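Local coordinates for mandelate racemase/muconate lactonizing enzyme (Jannaschia sp., PDB 4J3Z), which belongs to the enolase superfamily and probably catalyses a racemisation or lactone-forming isomerisation, its substrate not established, at residues 183-197 with 220-232. Residues are numbered along the deposited sequence; the frame is centred on the assembly and turned at random.
Sequences LSDIDLSARFCAAIR and IRLAKAIEPYDPL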
loop_
_atom_site.group_PDB
_atom_site.type_symbol
_atom_site.label_atom_id
_atom_site.label_comp_id
_atom_site.label_asym_id
_atom_site.label_seq_id
_atom_site.Cartn_x
_atom_site.Cartn_y
_atom_site.Cartn_z
ATOM N N LEU D 183 32.257 -6.479 12.658
ATOM C CA LEU D 183 33.107 -6.194 11.505
ATOM C C LEU D 183 33.972 -7.392 11.092
ATOM O O LEU D 183 34.228 -7.590 9.907
ATOM C CB LEU D 183 33.968 -4.955 11.748
ATOM C CG LEU D 183 33.286 -3.602 11.523
ATOM C CD1 LEU D 183 34.185 -2.479 11.989
ATOM C CD2 LEU D 183 32.895 -3.395 10.064
ATOM N N SER D 184 34.378 -8.212 12.063
ATOM C CA SER D 184 35.211 -9.388 11.799
ATOM C C SER D 184 34.424 -10.523 11.148
ATOM O O SER D 184 34.993 -11.314 10.385
ATOM C CB SER D 184 35.861 -9.886 13.090
ATOM O OG SER D 184 34.868 -10.403 13.966
ATOM N N ASP D 185 33.128 -10.601 11.480
ATOM C CA ASP D 185 32.201 -11.596 10.918
ATOM C C ASP D 185 31.913 -11.293 9.457
ATOM O O ASP D 185 31.718 -12.201 8.656
ATOM C CB ASP D 185 30.861 -11.609 11.669
ATOM C CG ASP D 185 30.961 -12.170 13.093
ATOM O OD1 ASP D 185 31.816 -13.046 13.367
ATOM O OD2 ASP D 185 30.137 -11.740 13.939
ATOM N N ILE D 186 31.866 -10.008 9.126
ATOM C CA ILE D 186 31.589 -9.538 7.766
ATOM C C ILE D 186 32.858 -9.771 6.957
ATOM O O ILE D 186 32.847 -10.414 5.892
ATOM C CB ILE D 186 31.191 -8.043 7.786
ATOM C CG1 ILE D 186 29.934 -7.838 8.642
ATOM C CG2 ILE D 186 30.970 -7.507 6.380
ATOM C CD1 ILE D 186 29.743 -6.430 9.173
ATOM N N ASP D 187 33.960 -9.254 7.483
ATOM C CA ASP D 187 35.282 -9.551 6.961
ATOM C C ASP D 187 35.459 -11.034 6.588
ATOM O O ASP D 187 35.683 -11.355 5.421
ATOM C CB ASP D 187 36.331 -9.113 7.989
ATOM C CG ASP D 187 37.718 -9.311 7.501
ATOM O OD1 ASP D 187 38.035 -8.809 6.400
ATOM O OD2 ASP D 187 38.486 -9.982 8.216
ATOM N N LEU D 188 35.341 -11.924 7.571
ATOM C CA LEU D 188 35.448 -13.384 7.348
ATOM C C LEU D 188 34.472 -13.944 6.296
ATOM O O LEU D 188 34.821 -14.875 5.577
ATOM C CB LEU D 188 35.291 -14.153 8.671
ATOM C CG LEU D 188 35.636 -15.643 8.714
ATOM C CD1 LEU D 188 37.120 -15.887 8.431
ATOM C CD2 LEU D 188 35.246 -16.257 10.049
ATOM N N SER D 189 33.263 -13.377 6.224
ATOM C CA SER D 189 32.270 -13.721 5.188
ATOM C C SER D 189 32.727 -13.394 3.766
ATOM O O SER D 189 32.595 -14.222 2.861
ATOM C CB SER D 189 30.935 -13.013 5.456
ATOM O OG SER D 189 30.461 -13.264 6.767
ATOM N N ALA D 190 33.239 -12.179 3.570
ATOM C CA ALA D 190 33.789 -11.761 2.267
ATOM C C ALA D 190 35.056 -12.543 1.886
ATOM O O ALA D 190 35.152 -13.077 0.774
ATOM C CB ALA D 190 34.048 -10.259 2.248
ATOM N N ARG D 191 36.017 -12.628 2.803
ATOM C CA ARG D 191 37.237 -13.425 2.570
ATOM C C ARG D 191 36.894 -14.853 2.163
ATOM O O ARG D 191 37.476 -15.391 1.216
ATOM C CB ARG D 191 38.141 -13.432 3.808
ATOM C CG ARG D 191 39.071 -12.230 3.920
ATOM C CD ARG D 191 39.847 -12.229 5.244
ATOM N NE ARG D 191 40.440 -13.536 5.567
ATOM C CZ ARG D 191 40.843 -13.906 6.786
ATOM N NH1 ARG D 191 40.736 -13.076 7.823
ATOM N NH2 ARG D 191 41.355 -15.119 6.975
ATOM N N PHE D 192 35.927 -15.451 2.866
ATOM C CA PHE D 192 35.388 -16.769 2.514
ATOM C C PHE D 192 34.806 -16.822 1.111
ATOM O O PHE D 192 35.121 -17.739 0.347
ATOM C CB PHE D 192 34.335 -17.210 3.520
ATOM C CG PHE D 192 34.828 -18.216 4.523
ATOM C CD1 PHE D 192 35.763 -17.860 5.494
ATOM C CD2 PHE D 192 34.343 -19.515 4.509
ATOM C CE1 PHE D 192 36.208 -18.786 6.422
ATOM C CE2 PHE D 192 34.776 -20.438 5.439
ATOM C CZ PHE D 192 35.714 -20.076 6.394
ATOM N N CYS D 193 33.964 -15.847 0.766
ATOM C CA CYS D 193 33.371 -15.780 -0.584
ATOM C C CYS D 193 34.409 -15.554 -1.688
ATOM O O CYS D 193 34.305 -16.147 -2.761
ATOM C CB CYS D 193 32.297 -14.684 -0.665
ATOM S SG CYS D 193 30.694 -15.086 0.053
ATOM N N ALA D 194 35.385 -14.683 -1.436
ATOM C CA ALA D 194 36.449 -14.394 -2.422
ATOM C C ALA D 194 37.294 -15.618 -2.765
ATOM O O ALA D 194 37.534 -15.893 -3.943
ATOM C CB ALA D 194 37.346 -13.254 -1.948
ATOM N N ALA D 195 37.733 -16.345 -1.735
ATOM C CA ALA D 195 38.618 -17.502 -1.907
ATOM C C ALA D 195 37.913 -18.654 -2.600
ATOM O O ALA D 195 38.494 -19.317 -3.468
ATOM C CB ALA D 195 39.189 -17.953 -0.565
ATOM N N ILE D 196 36.660 -18.890 -2.220
ATOM C CA ILE D 196 35.862 -19.955 -2.830
ATOM C C ILE D 196 35.540 -19.575 -4.273
ATOM O O ILE D 196 35.612 -20.418 -5.167
ATOM C CB ILE D 196 34.585 -20.265 -2.018
ATOM C CG1 ILE D 196 34.949 -20.755 -0.614
ATOM C CG2 ILE D 196 33.742 -21.322 -2.719
ATOM C CD1 ILE D 196 33.817 -20.699 0.396
ATOM N N ARG D 197 35.236 -18.297 -4.491
ATOM C CA ARG D 197 34.942 -17.766 -5.829
ATOM C C ARG D 197 36.102 -18.016 -6.792
ATOM O O ARG D 197 35.882 -18.491 -7.915
ATOM C CB ARG D 197 34.640 -16.261 -5.765
ATOM C CG ARG D 197 33.392 -15.785 -6.496
ATOM C CD ARG D 197 33.231 -16.317 -7.916
ATOM N NE ARG D 197 32.495 -17.588 -7.981
ATOM C CZ ARG D 197 31.186 -17.724 -7.756
ATOM N NH1 ARG D 197 30.615 -18.925 -7.847
ATOM N NH2 ARG D 197 30.443 -16.667 -7.439
ATOM N N ILE D 220 21.636 -6.758 6.122
ATOM C CA ILE D 220 21.845 -5.921 4.949
ATOM C C ILE D 220 23.297 -5.438 4.786
ATOM O O ILE D 220 23.845 -5.484 3.683
ATOM C CB ILE D 220 20.880 -4.727 4.958
ATOM C CG1 ILE D 220 19.431 -5.247 4.988
ATOM C CG2 ILE D 220 21.172 -3.801 3.771
ATOM C CD1 ILE D 220 18.411 -4.251 5.511
ATOM N N ARG D 221 23.911 -4.980 5.874
ATOM C CA ARG D 221 25.349 -4.707 5.889
ATOM C C ARG D 221 26.156 -5.911 5.403
ATOM O O ARG D 221 27.107 -5.746 4.652
ATOM C CB ARG D 221 25.823 -4.334 7.293
ATOM C CG ARG D 221 25.413 -2.943 7.757
ATOM C CD ARG D 221 25.793 -2.755 9.216
ATOM N NE ARG D 221 27.245 -2.716 9.407
ATOM C CZ ARG D 221 27.862 -3.004 10.549
ATOM N NH1 ARG D 221 27.157 -3.375 11.616
ATOM N NH2 ARG D 221 29.182 -2.930 10.626
ATOM N N LEU D 222 25.766 -7.116 5.825
ATOM C CA LEU D 222 26.495 -8.337 5.469
ATOM C C LEU D 222 26.291 -8.673 3.999
ATOM O O LEU D 222 27.254 -8.974 3.274
ATOM C CB LEU D 222 26.054 -9.501 6.364
ATOM C CG LEU D 222 26.753 -10.861 6.272
ATOM C CD1 LEU D 222 28.257 -10.728 6.415
ATOM C CD2 LEU D 222 26.191 -11.776 7.352
ATOM N N ALA D 223 25.033 -8.595 3.560
ATOM C CA ALA D 223 24.660 -8.829 2.168
ATOM C C ALA D 223 25.426 -7.910 1.218
ATOM O O ALA D 223 25.723 -8.285 0.080
ATOM C CB ALA D 223 23.163 -8.643 1.998
ATOM N N LYS D 224 25.742 -6.735 1.701
ATOM C CA LYS D 224 26.534 -5.751 1.012
ATOM C C LYS D 224 27.990 -6.115 0.798
ATOM O O LYS D 224 28.575 -5.735 -0.185
ATOM C CB LYS D 224 26.356 -4.345 1.605
ATOM C CG LYS D 224 25.163 -3.568 1.086
ATOM C CD LYS D 224 24.933 -3.839 -0.376
ATOM C CE LYS D 224 23.488 -3.865 -0.771
ATOM N NZ LYS D 224 23.225 -3.465 -2.159
ATOM N N ALA D 225 28.555 -6.847 1.747
ATOM C CA ALA D 225 29.965 -7.277 1.660
ATOM C C ALA D 225 30.134 -8.470 0.740
ATOM O O ALA D 225 31.163 -8.609 0.072
ATOM C CB ALA D 225 30.526 -7.602 3.030
ATOM N N ILE D 226 29.129 -9.336 0.701
ATOM C CA ILE D 226 29.220 -10.558 -0.093
ATOM C C ILE D 226 28.612 -10.476 -1.495
ATOM O O ILE D 226 28.807 -11.379 -2.302
ATOM C CB ILE D 226 28.657 -11.773 0.665
ATOM C CG1 ILE D 226 27.166 -11.562 0.985
ATOM C CG2 ILE D 226 29.506 -12.040 1.909
ATOM C CD1 ILE D 226 26.490 -12.738 1.664
ATOM N N GLU D 227 27.903 -9.391 -1.801
ATOM C CA GLU D 227 27.328 -9.226 -3.139
ATOM C C GLU D 227 28.320 -9.362 -4.293
ATOM O O GLU D 227 28.033 -10.103 -5.247
ATOM C CB GLU D 227 26.585 -7.907 -3.267
ATOM C CG GLU D 227 25.086 -8.031 -3.116
ATOM C CD GLU D 227 24.440 -6.679 -2.974
ATOM O OE1 GLU D 227 25.141 -5.678 -3.228
ATOM O OE2 GLU D 227 23.248 -6.620 -2.607
ATOM N N PRO D 228 29.470 -8.645 -4.234
ATOM C CA PRO D 228 30.437 -8.763 -5.331
ATOM C C PRO D 228 30.794 -10.209 -5.713
ATOM O O PRO D 228 31.264 -10.447 -6.829
ATOM C CB PRO D 228 31.669 -8.038 -4.786
ATOM C CG PRO D 228 31.107 -6.999 -3.875
ATOM C CD PRO D 228 29.891 -7.623 -3.251
ATOM N N TYR D 229 30.563 -11.153 -4.824
ATOM C CA TYR D 229 30.859 -12.523 -5.097
ATOM C C TYR D 229 29.724 -13.334 -5.645
ATOM O O TYR D 229 29.881 -14.480 -5.911
ATOM C CB TYR D 229 31.473 -13.194 -3.893
ATOM C CG TYR D 229 32.481 -12.341 -3.271
ATOM C CD1 TYR D 229 33.714 -12.194 -3.838
ATOM C CD2 TYR D 229 32.189 -11.608 -2.155
ATOM C CE1 TYR D 229 34.638 -11.363 -3.290
ATOM C CE2 TYR D 229 33.108 -10.785 -1.608
ATOM C CZ TYR D 229 34.325 -10.674 -2.182
ATOM O OH TYR D 229 35.226 -9.869 -1.634
ATOM N N ASP D 230 28.586 -12.682 -5.841
ATOM C CA ASP D 230 27.395 -13.290 -6.429
ATOM C C ASP D 230 26.900 -14.593 -5.827
ATOM O O ASP D 230 26.790 -15.597 -6.519
ATOM C CB ASP D 230 27.447 -13.401 -7.951
ATOM C CG ASP D 230 26.114 -13.838 -8.531
ATOM O OD1 ASP D 230 25.082 -13.315 -8.089
ATOM O OD2 ASP D 230 26.080 -14.713 -9.404
ATOM N N PRO D 231 26.634 -14.591 -4.532
ATOM C CA PRO D 231 26.104 -15.825 -3.905
ATOM C C PRO D 231 24.708 -16.180 -4.417
ATOM O O PRO D 231 23.864 -15.281 -4.567
ATOM C CB PRO D 231 26.022 -15.462 -2.423
ATOM C CG PRO D 231 25.901 -13.975 -2.398
ATOM C CD PRO D 231 26.645 -13.448 -3.600
ATOM N N LEU D 232 24.468 -17.468 -4.681
ATOM C CA LEU D 232 23.161 -17.921 -5.178
ATOM C C LEU D 232 22.039 -17.617 -4.204
ATOM O O LEU D 232 20.889 -17.407 -4.629
ATOM C CB LEU D 232 23.160 -19.418 -5.500
ATOM C CG LEU D 232 21.977 -20.001 -6.298
ATOM C CD1 LEU D 232 22.366 -21.266 -7.035
ATOM C CD2 LEU D 232 20.779 -20.290 -5.420
#
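The ring of Tyr229 lies over the backbone of helix 183-197 between Ala190 and Ala194, where methyl side chains keep the helix surface shallow enough for a flat aromatic group. CB of Cys193 meets Tyr229 CD2 at 3.4 Å, CB of Ala194 approaches Tyr229 CE1 at 3.6 Å, and Ala190 CB approaches Tyr229 CE2, while the backbone N of Ala194 stands over one face of the ring, offset toward its rim. With CG anti to its own carbonyl carbon (chi1 -44°), Tyr229 is turned against this helix. Cutting this side chain back to an alanine is likely to open a gap over Ala190 and Ala194 and strip Cys193 CB of its aromatic cover.

Toward the N-terminal ends of the two helices, Ile226 CG2 fills the hollow between Ser189 and Cys193, 3.8 Å from Cys193 SG. Leu222 CD1 packs beside Ser189, a small residue whose OG donates a hydrogen bond to Asp185 O (2.5 Å), so its polar end is satisfied within its own helix. Ile186 is forked: CG2 presses on Ala225 CB at 3.4 Å, whereas CD1 rests over a face of the Arg221 guanidinium, which forms salt bridges to Asp205 and Asp230 of a neighbouring subunit.

The small alanines suit two helices whose axes approach to 9.0 Å at closest, crossing at -30°, successive outer helices of the enolase-type barrel; on the barrel side, Ser189 and Ile226 touch Phe208 of strand 205-209, and Cys193 reaches Phe167 of strand 164-167.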